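Local coordinates for protein shikimate 5-dehydrogenase (Thermus thermophilus, PDB 2CY0) that catalyses the reversible NADPH-linked reduction of 3-dehydroshikimate to shikimate, a step of chorismate and hence aromatic amino acid biosynthesis, at residues Phe97-Pro102 against Ala237-Leu242; Gly117-Leu122 against Ala138-Trp143; Arg173-Ala178 against Glu194-Glu199; Gly200-Leu205 against Leu223-Gly228; Leu232-Ala237 against Pro248-Met253. All coordinates share one frame; numbering follows the deposited sequence.

Contact 1. Residues Phe97-Pro102 against Ala237-Leu242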
# COMPACT_ATOMS: atom_id res chain seq x y z
N PHE B 97 4.20 0.78 9.26
CA PHE B 97 2.98 1.00 10.02
C PHE B 97 3.04 0.25 11.35
O PHE B 97 3.94 -0.55 11.60
CB PHE B 97 1.76 0.48 9.26
CG PHE B 97 1.65 0.95 7.85
CD1 PHE B 97 2.49 0.45 6.87
CD2 PHE B 97 0.69 1.89 7.50
CE1 PHE B 97 2.37 0.87 5.55
CE2 PHE B 97 0.57 2.32 6.19
CZ PHE B 97 1.41 1.81 5.21
N ASN B 98 2.06 0.52 12.21
CA ASN B 98 1.97 -0.16 13.49
C ASN B 98 0.57 -0.74 13.62
O ASN B 98 -0.38 -0.01 13.89
CB ASN B 98 2.24 0.80 14.65
CG ASN B 98 2.39 0.07 15.97
OD1 ASN B 98 1.50 -0.66 16.38
ND2 ASN B 98 3.53 0.25 16.63
N THR B 99 0.44 -2.05 13.42
CA THR B 99 -0.87 -2.69 13.52
C THR B 99 -1.22 -3.13 14.94
O THR B 99 -2.33 -3.62 15.19
CB THR B 99 -0.96 -3.92 12.58
OG1 THR B 99 0.08 -4.85 12.90
CG2 THR B 99 -0.82 -3.49 11.13
N ASP B 100 -0.29 -2.96 15.87
CA ASP B 100 -0.53 -3.33 17.27
C ASP B 100 -1.56 -2.40 17.91
O ASP B 100 -2.50 -2.87 18.55
CB ASP B 100 0.77 -3.28 18.08
CG ASP B 100 1.72 -4.40 17.72
OD1 ASP B 100 1.26 -5.55 17.61
OD2 ASP B 100 2.93 -4.13 17.56
N ALA B 101 -1.39 -1.10 17.73
CA ALA B 101 -2.33 -0.14 18.29
C ALA B 101 -3.75 -0.44 17.82
O ALA B 101 -4.63 -0.69 18.64
CB ALA B 101 -1.92 1.28 17.90
N PRO B 102 -4.01 -0.43 16.50
CA PRO B 102 -5.37 -0.72 16.06
C PRO B 102 -5.77 -2.18 16.31
O PRO B 102 -6.94 -2.48 16.51
CB PRO B 102 -5.33 -0.37 14.57
CG PRO B 102 -3.93 -0.72 14.19
CD PRO B 102 -3.12 -0.17 15.35
N ALA B 237 -3.95 -10.01 11.29
CA ALA B 237 -4.97 -9.93 10.24
C ALA B 237 -4.92 -8.54 9.60
O ALA B 237 -5.08 -8.41 8.38
CB ALA B 237 -6.36 -10.19 10.83
N LEU B 238 -4.71 -7.51 10.41
CA LEU B 238 -4.64 -6.14 9.90
C LEU B 238 -3.39 -5.97 9.04
O LEU B 238 -3.40 -5.24 8.05
CB LEU B 238 -4.65 -5.13 11.04
CG LEU B 238 -5.96 -5.01 11.84
CD1 LEU B 238 -5.79 -3.99 12.97
CD2 LEU B 238 -7.09 -4.60 10.90
N ALA B 239 -2.31 -6.64 9.44
CA ALA B 239 -1.07 -6.57 8.67
C ALA B 239 -1.30 -7.21 7.30
O ALA B 239 -0.89 -6.66 6.28
CB ALA B 239 0.04 -7.31 9.40
N PHE B 240 -1.96 -8.36 7.29
CA PHE B 240 -2.25 -9.06 6.04
C PHE B 240 -3.12 -8.20 5.13
O PHE B 240 -2.88 -8.13 3.92
CB PHE B 240 -2.94 -10.40 6.32
CG PHE B 240 -2.80 -11.39 5.20
CD1 PHE B 240 -1.70 -12.24 5.13
CD2 PHE B 240 -3.72 -11.42 4.16
CE1 PHE B 240 -1.52 -13.11 4.06
CE2 PHE B 240 -3.56 -12.30 3.08
CZ PHE B 240 -2.46 -13.14 3.03
N ARG B 241 -4.15 -7.57 5.70
CA ARG B 241 -5.05 -6.70 4.92
C ARG B 241 -4.22 -5.59 4.30
O ARG B 241 -4.42 -5.19 3.15
CB ARG B 241 -6.11 -6.05 5.82
CG ARG B 241 -7.12 -5.20 5.03
CD ARG B 241 -7.83 -4.13 5.86
NE ARG B 241 -9.01 -3.65 5.14
CZ ARG B 241 -9.37 -2.37 5.03
NH1 ARG B 241 -8.66 -1.40 5.60
NH2 ARG B 241 -10.46 -2.06 4.34
N LEU B 242 -3.29 -5.08 5.10
CA LEU B 242 -2.42 -4.00 4.68
C LEU B 242 -1.59 -4.41 3.45
O LEU B 242 -1.44 -3.64 2.50
CB LEU B 242 -1.52 -3.64 5.85
CG LEU B 242 -0.78 -2.32 5.82
CD1 LEU B 242 -0.46 -1.88 7.24
CD2 LEU B 242 0.48 -2.47 4.99
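L242 lays one branch of its fork on the ring of F97, and this is where the contact is tightest. CD1 stands over one face of the ring, displaced toward the rim, 3.6 Å from F97 CG, and makes a CH-pi contact with the ring; CD2 follows the same side of the phenyl group and comes 3.9 Å from F97 CE1. With CG of L242 anti to its backbone N (chi1 -164°), both methyls reach across from the helix toward the strand end. T99 fills the middle of the contact. Its CG2 faces the first turn of the 237-242 helix segment, 3.9 Å from A239 N, whereas OG1 is drawn into a polar cluster outside the two segments, bonded to N85, T86 and the carbonyl of Q235. One residue thus splits its duty: methyl to the helix wall, hydroxyl to the substrate pocket. Packing is looser at the partly exposed end, where L238 CD1 lies 4.0 Å from P102 CG and 3.8 Å from P102 C and the pair meets at a slant. Just beyond F97 the chain turns into helix 100-111. N98 prepares that turn: its OD1 accepts from A101 N at 3.2 Å and, more weakly, from D100 N. D100, a shikimate ligand, takes no part in the packing on 237-242; its OD2 forms a salt bridge with the active-site lysine K64. A strand end running into a capped helix, backed by a helix of the C-terminal part, is how the shikimate site of this dehydrogenase is framed here.

Contact 2. Residues Gly117-Leu122 against Ala138-Trp143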
# COMPACT_ATOMS: atom_id res chain seq x y z
N GLY B 117 -13.49 3.81 29.98
CA GLY B 117 -12.38 4.12 30.87
C GLY B 117 -12.88 4.40 32.29
O GLY B 117 -14.06 4.18 32.57
N PRO B 118 -12.02 4.86 33.21
CA PRO B 118 -10.60 5.16 33.00
C PRO B 118 -9.85 3.84 32.80
O PRO B 118 -10.21 2.83 33.40
CB PRO B 118 -10.16 5.82 34.31
CG PRO B 118 -11.44 6.15 35.02
CD PRO B 118 -12.37 5.06 34.62
N ALA B 119 -8.81 3.87 31.98
CA ALA B 119 -8.03 2.68 31.72
C ALA B 119 -6.60 2.88 32.18
O ALA B 119 -6.01 3.93 31.95
CB ALA B 119 -8.05 2.35 30.22
N LEU B 120 -6.04 1.87 32.83
CA LEU B 120 -4.67 1.96 33.31
C LEU B 120 -3.74 0.97 32.62
O LEU B 120 -4.00 -0.24 32.59
CB LEU B 120 -4.64 1.73 34.83
CG LEU B 120 -3.27 1.55 35.50
CD1 LEU B 120 -2.36 2.73 35.20
CD2 LEU B 120 -3.48 1.38 37.00
N VAL B 121 -2.66 1.49 32.04
CA VAL B 121 -1.68 0.65 31.37
C VAL B 121 -0.47 0.45 32.27
O VAL B 121 0.20 1.41 32.65
CB VAL B 121 -1.20 1.28 30.04
CG1 VAL B 121 -0.08 0.43 29.43
CG2 VAL B 121 -2.35 1.39 29.07
N LEU B 122 -0.20 -0.81 32.62
CA LEU B 122 0.93 -1.15 33.47
C LEU B 122 2.13 -1.40 32.57
O LEU B 122 2.17 -2.40 31.86
CB LEU B 122 0.62 -2.40 34.29
CG LEU B 122 -0.65 -2.35 35.14
CD1 LEU B 122 -0.91 -3.73 35.75
CD2 LEU B 122 -0.52 -1.31 36.24
N ALA B 138 -9.00 6.36 21.02
CA ALA B 138 -10.27 5.66 21.09
C ALA B 138 -11.33 6.49 21.81
O ALA B 138 -12.53 6.24 21.66
CB ALA B 138 -10.08 4.33 21.80
N GLY B 139 -10.89 7.45 22.61
CA GLY B 139 -11.84 8.31 23.30
C GLY B 139 -12.20 8.05 24.75
O GLY B 139 -13.35 8.25 25.14
N LEU B 140 -11.24 7.59 25.54
CA LEU B 140 -11.47 7.33 26.97
C LEU B 140 -10.26 7.87 27.77
O LEU B 140 -9.21 8.12 27.19
CB LEU B 140 -11.67 5.82 27.20
CG LEU B 140 -10.64 4.85 26.64
CD1 LEU B 140 -9.26 5.23 27.10
CD2 LEU B 140 -10.96 3.43 27.09
N GLU B 141 -10.43 8.06 29.08
CA GLU B 141 -9.37 8.58 29.96
C GLU B 141 -8.30 7.52 30.21
O GLU B 141 -8.64 6.39 30.55
CB GLU B 141 -10.02 9.04 31.27
CG GLU B 141 -9.09 9.74 32.26
CD GLU B 141 -9.78 10.02 33.59
OE1 GLU B 141 -9.14 10.64 34.46
OE2 GLU B 141 -10.95 9.61 33.78
N VAL B 142 -7.02 7.87 30.09
CA VAL B 142 -5.94 6.89 30.26
C VAL B 142 -4.78 7.19 31.22
O VAL B 142 -4.06 8.18 31.05
CB VAL B 142 -5.27 6.59 28.91
CG1 VAL B 142 -4.32 5.42 29.05
CG2 VAL B 142 -6.33 6.31 27.86
N TRP B 143 -4.59 6.32 32.21
CA TRP B 143 -3.50 6.47 33.18
C TRP B 143 -2.39 5.46 32.89
O TRP B 143 -2.65 4.37 32.38
CB TRP B 143 -3.97 6.24 34.62
CG TRP B 143 -5.15 7.04 35.04
CD1 TRP B 143 -5.46 8.31 34.66
CD2 TRP B 143 -6.18 6.63 35.95
NE1 TRP B 143 -6.63 8.72 35.27
CE2 TRP B 143 -7.09 7.70 36.07
CE3 TRP B 143 -6.43 5.45 36.68
CZ2 TRP B 143 -8.23 7.64 36.88
CZ3 TRP B 143 -7.55 5.39 37.48
CH2 TRP B 143 -8.44 6.48 37.57
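Backbone hydrogen bonds come first between A119 and its neighbours E141 and W143. A119 N donates to E141 O at 2.9 Å, and A119 O receives W143 N at 2.8 Å. V121 N continues the ladder to W143 O at 2.9 Å. The alternation, with A119 opposite V142 and L120 opposite W143, is that of parallel strands, and CA-H...O contacts such as L120 CA to W143 O fill in between.

Aromatic packing dominates one face of the sheet. P118, which follows a cis peptide bond, sets CB over the six-membered ring of W143, 3.8 Å from its centroid and 17° off the normal. The indole is also tied at its nitrogen: NE1 gives a hydrogen bond to E141 OE1 at 3.3 Å, arriving from above the carboxylate plane. The extended E141 chain brings its other oxygen, OE2, to 3.7 Å from P118 CG, and R162 adds a cation-pi contact to W143.

Apolar contacts complete the set. L120 CD1 rests 3.9 Å from W143 CB, whereas on the other face A119 CB and L140 CD2 only graze each other. Helix 126-137 links the two strands, and the whole is the first beta-alpha-beta unit of the Rossmann-type NADP-binding domain, whose glycine-rich turn begins at G123.

Contact 3. Residues Arg173-Ala178 against Glu194-Glu199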
# COMPACT_ATOMS: atom_id res chain seq x y z
N ARG B 173 -11.27 1.09 35.16
CA ARG B 173 -12.30 0.19 34.68
C ARG B 173 -11.74 -0.68 33.55
O ARG B 173 -12.38 -1.63 33.11
CB ARG B 173 -13.54 1.00 34.24
CG ARG B 173 -14.27 1.69 35.43
CD ARG B 173 -15.10 0.69 36.25
NE ARG B 173 -15.52 1.17 37.58
CZ ARG B 173 -14.74 1.18 38.66
NH1 ARG B 173 -13.48 0.75 38.58
NH2 ARG B 173 -15.22 1.60 39.82
N LEU B 174 -10.53 -0.35 33.11
CA LEU B 174 -9.83 -1.11 32.08
C LEU B 174 -8.36 -1.27 32.48
O LEU B 174 -7.61 -0.30 32.54
CB LEU B 174 -9.90 -0.42 30.71
CG LEU B 174 -9.15 -1.20 29.61
CD1 LEU B 174 -9.77 -2.58 29.47
CD2 LEU B 174 -9.19 -0.45 28.28
N LEU B 175 -7.97 -2.51 32.78
CA LEU B 175 -6.60 -2.79 33.18
C LEU B 175 -5.85 -3.54 32.09
O LEU B 175 -6.35 -4.53 31.55
CB LEU B 175 -6.59 -3.64 34.45
CG LEU B 175 -6.53 -2.85 35.75
CD1 LEU B 175 -6.44 -3.82 36.91
CD2 LEU B 175 -5.31 -1.93 35.74
N VAL B 176 -4.65 -3.06 31.77
CA VAL B 176 -3.83 -3.68 30.74
C VAL B 176 -2.40 -3.94 31.20
O VAL B 176 -1.67 -3.00 31.52
CB VAL B 176 -3.74 -2.78 29.47
CG1 VAL B 176 -2.82 -3.42 28.44
CG2 VAL B 176 -5.12 -2.57 28.88
N ASN B 177 -2.00 -5.21 31.24
CA ASN B 177 -0.64 -5.52 31.64
C ASN B 177 0.29 -5.46 30.43
O ASN B 177 0.21 -6.28 29.52
CB ASN B 177 -0.53 -6.91 32.26
CG ASN B 177 0.90 -7.30 32.53
OD1 ASN B 177 1.64 -6.56 33.19
ND2 ASN B 177 1.32 -8.45 32.02
N ALA B 178 1.17 -4.46 30.43
CA ALA B 178 2.12 -4.28 29.35
C ALA B 178 3.53 -4.58 29.84
O ALA B 178 4.51 -4.16 29.22
CB ALA B 178 2.03 -2.86 28.82
N GLU B 194 -5.28 -7.29 45.91
CA GLU B 194 -5.92 -6.24 46.69
C GLU B 194 -6.07 -4.90 45.97
O GLU B 194 -6.91 -4.09 46.34
CB GLU B 194 -5.16 -6.04 48.01
CG GLU B 194 -4.92 -7.31 48.83
CD GLU B 194 -3.68 -8.07 48.39
OE1 GLU B 194 -2.81 -7.47 47.73
OE2 GLU B 194 -3.57 -9.27 48.72
N LEU B 195 -5.26 -4.67 44.95
CA LEU B 195 -5.34 -3.42 44.21
C LEU B 195 -6.19 -3.55 42.95
O LEU B 195 -6.30 -2.61 42.16
CB LEU B 195 -3.93 -2.95 43.84
CG LEU B 195 -3.03 -2.70 45.05
CD1 LEU B 195 -1.64 -2.28 44.59
CD2 LEU B 195 -3.65 -1.62 45.92
N PHE B 196 -6.81 -4.71 42.77
CA PHE B 196 -7.65 -4.94 41.60
C PHE B 196 -8.93 -4.12 41.58
O PHE B 196 -9.61 -3.97 42.59
CB PHE B 196 -7.98 -6.43 41.46
CG PHE B 196 -7.09 -7.14 40.49
CD1 PHE B 196 -7.32 -7.04 39.12
CD2 PHE B 196 -5.99 -7.87 40.94
CE1 PHE B 196 -6.45 -7.63 38.21
CE2 PHE B 196 -5.12 -8.47 40.03
CZ PHE B 196 -5.35 -8.35 38.67
N PRO B 197 -9.26 -3.58 40.40
CA PRO B 197 -10.47 -2.78 40.26
C PRO B 197 -11.71 -3.41 40.84
O PRO B 197 -11.83 -4.62 41.01
CB PRO B 197 -10.55 -2.51 38.75
CG PRO B 197 -9.70 -3.59 38.16
CD PRO B 197 -8.56 -3.68 39.12
N GLU B 198 -12.64 -2.53 41.12
CA GLU B 198 -13.93 -2.84 41.72
C GLU B 198 -14.84 -3.43 40.65
O GLU B 198 -15.41 -4.50 40.83
CB GLU B 198 -14.46 -1.54 42.33
CG GLU B 198 -13.30 -0.87 43.13
CD GLU B 198 -13.42 0.63 43.23
OE1 GLU B 198 -14.22 1.21 42.47
OE2 GLU B 198 -12.67 1.23 44.03
N GLU B 199 -14.95 -2.72 39.53
CA GLU B 199 -15.76 -3.14 38.38
C GLU B 199 -14.85 -3.04 37.16
O GLU B 199 -13.76 -2.47 37.28
CB GLU B 199 -16.93 -2.18 38.19
CG GLU B 199 -18.06 -2.33 39.16
CD GLU B 199 -19.40 -2.27 38.45
OE1 GLU B 199 -19.74 -1.20 37.90
OE2 GLU B 199 -20.11 -3.30 38.44
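R173 and E198 form a salt bridge between the start of one strand and the loop that leads to the next. The arginine leaves its backbone pointing away from that loop and has to double back: CG is anti to the carbonyl carbon, and a bend at chi2 (-76°) swings the rest of the chain round. The guanidinium then offers NH2 to E198 OE1 at 2.9 Å, with the N-H...O angle at 153°. The oxygen lies close to the guanidinium plane, at its edge, and is met on its anti side; the two flat groups are turned 63° from each other, so this is a single bond and not a paired, two-toothed one. E198 reaches it with an extended chain, although it is poorly ordered. Over a face of the guanidinium sits E199, whose CB is 3.7 Å from R173 NE, while R173 CD lies 3.6 Å from E199 O. Were R173 an alanine, the E198 carboxylate would probably lose its charged mate and the backbone of E199, whose buried N already has no partner, would be uncovered.

Further along, L175 points toward the loop, its CD1 4.0 Å from F196 CD1. Both side chains are buried, and F214 of helix 213-220 covers L175 as well. What results is a strand of the parallel Rossmann-type sheet, of which L175 is covered by the largely irregular connection from strand 174-177 to strand 201-204, with R173 held just before the strand.

Contact 4. Residues Gly200-Leu205 against Leu223-Gly228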
# COMPACT_ATOMS: atom_id res chain seq x y z
N GLY B 200 -15.26 -3.59 36.02
CA GLY B 200 -14.43 -3.47 34.83
C GLY B 200 -13.89 -4.68 34.09
O GLY B 200 -14.49 -5.75 34.08
N ALA B 201 -12.73 -4.49 33.47
CA ALA B 201 -12.10 -5.55 32.71
C ALA B 201 -10.58 -5.45 32.67
O ALA B 201 -10.00 -4.37 32.84
CB ALA B 201 -12.64 -5.54 31.29
N ALA B 202 -9.93 -6.59 32.45
CA ALA B 202 -8.48 -6.64 32.39
C ALA B 202 -8.03 -7.42 31.16
O ALA B 202 -8.69 -8.37 30.74
CB ALA B 202 -7.92 -7.28 33.65
N VAL B 203 -6.91 -7.00 30.60
CA VAL B 203 -6.34 -7.64 29.43
C VAL B 203 -4.86 -7.81 29.66
O VAL B 203 -4.18 -6.88 30.11
CB VAL B 203 -6.54 -6.79 28.16
CG1 VAL B 203 -5.92 -7.50 26.95
CG2 VAL B 203 -8.01 -6.56 27.93
N ASP B 204 -4.35 -8.99 29.36
CA ASP B 204 -2.93 -9.26 29.55
C ASP B 204 -2.31 -9.47 28.18
O ASP B 204 -2.83 -10.23 27.37
CB ASP B 204 -2.74 -10.50 30.44
CG ASP B 204 -1.33 -10.59 31.02
OD1 ASP B 204 -1.15 -11.34 32.01
OD2 ASP B 204 -0.42 -9.93 30.49
N LEU B 205 -1.20 -8.78 27.92
CA LEU B 205 -0.53 -8.92 26.63
C LEU B 205 0.42 -10.12 26.61
O LEU B 205 0.93 -10.50 25.56
CB LEU B 205 0.24 -7.65 26.28
CG LEU B 205 -0.60 -6.38 26.13
CD1 LEU B 205 0.26 -5.27 25.55
CD2 LEU B 205 -1.79 -6.64 25.23
N LEU B 223 -13.90 -9.27 37.16
CA LEU B 223 -13.63 -8.45 35.99
C LEU B 223 -13.72 -9.31 34.72
O LEU B 223 -13.47 -10.52 34.76
CB LEU B 223 -12.24 -7.83 36.09
CG LEU B 223 -11.99 -6.61 36.98
CD1 LEU B 223 -12.63 -6.78 38.35
CD2 LEU B 223 -10.50 -6.41 37.11
N LYS B 224 -14.10 -8.70 33.60
CA LYS B 224 -14.15 -9.43 32.33
C LYS B 224 -12.67 -9.53 31.97
O LYS B 224 -11.89 -8.65 32.33
CB LYS B 224 -14.87 -8.64 31.23
CG LYS B 224 -16.29 -8.20 31.55
CD LYS B 224 -16.75 -7.11 30.57
CE LYS B 224 -17.90 -7.58 29.70
NZ LYS B 224 -18.87 -6.47 29.43
N VAL B 225 -12.27 -10.57 31.27
CA VAL B 225 -10.87 -10.69 30.91
C VAL B 225 -10.65 -11.12 29.47
O VAL B 225 -11.52 -11.70 28.84
CB VAL B 225 -10.13 -11.68 31.84
CG1 VAL B 225 -10.13 -11.16 33.27
CG2 VAL B 225 -10.80 -13.05 31.77
N GLN B 226 -9.47 -10.81 28.95
CA GLN B 226 -9.11 -11.18 27.59
C GLN B 226 -7.63 -11.56 27.61
O GLN B 226 -6.81 -10.87 28.22
CB GLN B 226 -9.34 -10.01 26.63
CG GLN B 226 -9.17 -10.38 25.15
CD GLN B 226 -9.56 -9.25 24.21
OE1 GLN B 226 -8.84 -8.27 24.06
NE2 GLN B 226 -10.71 -9.39 23.57
N THR B 227 -7.30 -12.68 26.97
CA THR B 227 -5.92 -13.11 26.91
C THR B 227 -5.21 -12.23 25.90
O THR B 227 -5.81 -11.31 25.34
CB THR B 227 -5.79 -14.58 26.44
OG1 THR B 227 -6.26 -14.68 25.09
CG2 THR B 227 -6.61 -15.49 27.33
N GLY B 228 -3.93 -12.52 25.66
CA GLY B 228 -3.17 -11.74 24.70
C GLY B 228 -3.27 -12.23 23.27
O GLY B 228 -2.74 -11.59 22.37
O HOH W 1 -0.48 -9.98 22.85
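K224 O receives A202 N in the shortest direct hydrogen bond between the strands, 2.8 Å long with an N-H...O angle of 161°. The same oxygen lies 3.1 Å from A201 CA, a CA-H...O contact. On the neighbouring rungs K224 N donates to G200 O at 3.0 Å, and Q226 N donates to A202 O at 3.1 Å. The ladder weakens toward its end, where D204 N makes only a weak bond to Q226 O, 3.3 Å long. Past the ladder a water donates to L205 O and G228 O, bridging two residues that bind NADP(+).

Side chains alternate between the faces. V203 and Q226 lie side by side, V203 CG2 being 3.9 Å from Q226 CB; CG of Q226 stands anti to its N (chi1 -172°), and its amide NE2 goes on to A107 O. A201 and K224 share that face, with their CB atoms 3.8 Å apart. On the other face A202 meets L223 and V225 loosely.

Strand 224-226 closes this edge of the parallel sheet beside strand 201-204, crossing it at -15°, with strand 174-177 on that strand's other flank. Helix 213-220, the connection of this beta-alpha-beta unit, covers A202 and V225, while helix 100-111 covers V203 and Q226.

Contact 5. Residues Leu232-Ala237 against Pro248-Met253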
# COMPACT_ATOMS: atom_id res chain seq x y z
N LEU B 232 -2.91 -10.40 19.27
CA LEU B 232 -1.94 -10.99 18.36
C LEU B 232 -2.61 -11.29 17.02
O LEU B 232 -2.08 -10.95 15.96
CB LEU B 232 -1.36 -12.28 18.96
CG LEU B 232 -0.18 -12.92 18.23
CD1 LEU B 232 1.00 -11.95 18.21
CD2 LEU B 232 0.22 -14.21 18.93
N ALA B 233 -3.77 -11.92 17.08
CA ALA B 233 -4.52 -12.29 15.88
C ALA B 233 -4.94 -11.10 15.02
O ALA B 233 -4.80 -11.14 13.79
CB ALA B 233 -5.75 -13.12 16.26
N TRP B 234 -5.45 -10.05 15.66
CA TRP B 234 -5.87 -8.87 14.92
C TRP B 234 -4.72 -8.07 14.32
O TRP B 234 -4.82 -7.61 13.19
CB TRP B 234 -6.74 -7.95 15.78
CG TRP B 234 -8.18 -8.39 15.85
CD1 TRP B 234 -8.74 -9.22 16.77
CD2 TRP B 234 -9.22 -8.04 14.93
NE1 TRP B 234 -10.08 -9.41 16.49
CE2 TRP B 234 -10.40 -8.69 15.36
CE3 TRP B 234 -9.28 -7.23 13.78
CZ2 TRP B 234 -11.62 -8.57 14.69
CZ3 TRP B 234 -10.49 -7.11 13.11
CH2 TRP B 234 -11.65 -7.77 13.57
N GLN B 235 -3.62 -7.88 15.05
CA GLN B 235 -2.53 -7.11 14.47
C GLN B 235 -2.03 -7.86 13.23
O GLN B 235 -1.61 -7.26 12.25
CB GLN B 235 -1.38 -6.87 15.48
CG GLN B 235 -0.54 -8.09 15.88
CD GLN B 235 0.44 -8.53 14.80
OE1 GLN B 235 1.01 -7.70 14.09
NE2 GLN B 235 0.65 -9.83 14.68
N GLY B 236 -2.12 -9.19 13.28
CA GLY B 236 -1.69 -10.02 12.16
C GLY B 236 -2.66 -9.96 10.99
O GLY B 236 -2.24 -9.87 9.84
N ALA B 237 -3.95 -10.01 11.29
CA ALA B 237 -4.97 -9.93 10.24
C ALA B 237 -4.92 -8.54 9.60
O ALA B 237 -5.08 -8.41 8.38
CB ALA B 237 -6.36 -10.19 10.83
N PRO B 248 -7.90 -11.66 6.69
CA PRO B 248 -8.16 -13.06 7.07
C PRO B 248 -9.00 -13.07 8.35
O PRO B 248 -8.97 -12.11 9.13
CB PRO B 248 -6.77 -13.63 7.28
CG PRO B 248 -6.01 -12.45 7.79
CD PRO B 248 -6.48 -11.33 6.88
N ASP B 249 -9.75 -14.15 8.56
CA ASP B 249 -10.61 -14.29 9.74
C ASP B 249 -9.77 -14.22 11.02
O ASP B 249 -9.00 -15.13 11.31
CB ASP B 249 -11.33 -15.63 9.70
CG ASP B 249 -12.38 -15.77 10.79
OD1 ASP B 249 -12.11 -15.37 11.95
OD2 ASP B 249 -13.46 -16.30 10.49
N PRO B 250 -9.92 -13.14 11.80
CA PRO B 250 -9.16 -12.99 13.04
C PRO B 250 -9.36 -14.15 14.01
O PRO B 250 -8.45 -14.53 14.74
CB PRO B 250 -9.67 -11.66 13.60
CG PRO B 250 -10.05 -10.89 12.33
CD PRO B 250 -10.78 -11.96 11.56
N SER B 251 -10.57 -14.71 14.01
CA SER B 251 -10.87 -15.83 14.89
C SER B 251 -10.02 -17.02 14.45
O SER B 251 -9.49 -17.76 15.28
CB SER B 251 -12.36 -16.18 14.82
OG SER B 251 -12.69 -17.19 15.77
N GLY B 252 -9.90 -17.19 13.14
CA GLY B 252 -9.10 -18.28 12.60
C GLY B 252 -7.63 -18.06 12.89
O GLY B 252 -6.88 -19.01 13.14
N MET B 253 -7.20 -16.80 12.86
CA MET B 253 -5.82 -16.45 13.15
C MET B 253 -5.51 -16.86 14.60
O MET B 253 -4.45 -17.41 14.88
CB MET B 253 -5.60 -14.94 13.00
CG MET B 253 -5.80 -14.40 11.60
SD MET B 253 -4.49 -14.85 10.47
CE MET B 253 -3.45 -13.41 10.61
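W234 reaches P250 with the face of its indole, although its CB leaves the helix on the side away from it. CG is anti to the carbonyl carbon (chi1 -81°), and chi2 (91°) stands the ring across that first bond. CD1, next to CG, is 4.1 Å from P250 CB; along the fused bond CE2 comes to 3.5 Å and CD2 to 3.9 Å of the same atom, and NE1 lies beside it. Farther out CZ2 and CH2 face P250 CG, each at 3.7 Å, and P250 CG makes a CH-pi contact, 8° off the normal of the six-membered ring. A serine in place of W234 would probably leave P250 CB and CG without their aromatic cover and open a gap beside the start of helix 250-261.

A233 and A237 allow close approach: A233 CB lies 3.7 Å from M253 CB, and P248 CG packs against A237 CB. M253, bent at chi2 and chi3, lays CE 3.5 Å from A237 N. D249 N-caps helix 250-261 through OD1.

Helix 229-244 is thus pressed against the start of helix 250-261, while helix 100-111 packs on W234 and helix 16-26 on P248 and M253.

How the contacts relate
Contacts 2, 3 and 4 all reach one parallel sheet, joined in turn by hydrogen bonds: P118 O to R173 N at 2.7 Å between contacts 2 and 3, and L175 O to V203 N at 2.7 Å between contacts 3 and 4. Contacts 1 and 5 share helix 229-244 and A237, their centres about 10 Å apart, and D100 OD1 packs 3.6 Å from Q235 CG, joining the shikimate ligands that this pair holds. Contact 4 instead carries L205 and G228 of the NADP(+) site. The segments of contacts 4 and 5 adjoin in sequence, so the chain passes from cofactor sheet to substrate-side helix within a few residues, although their centres lie about 18 Å apart.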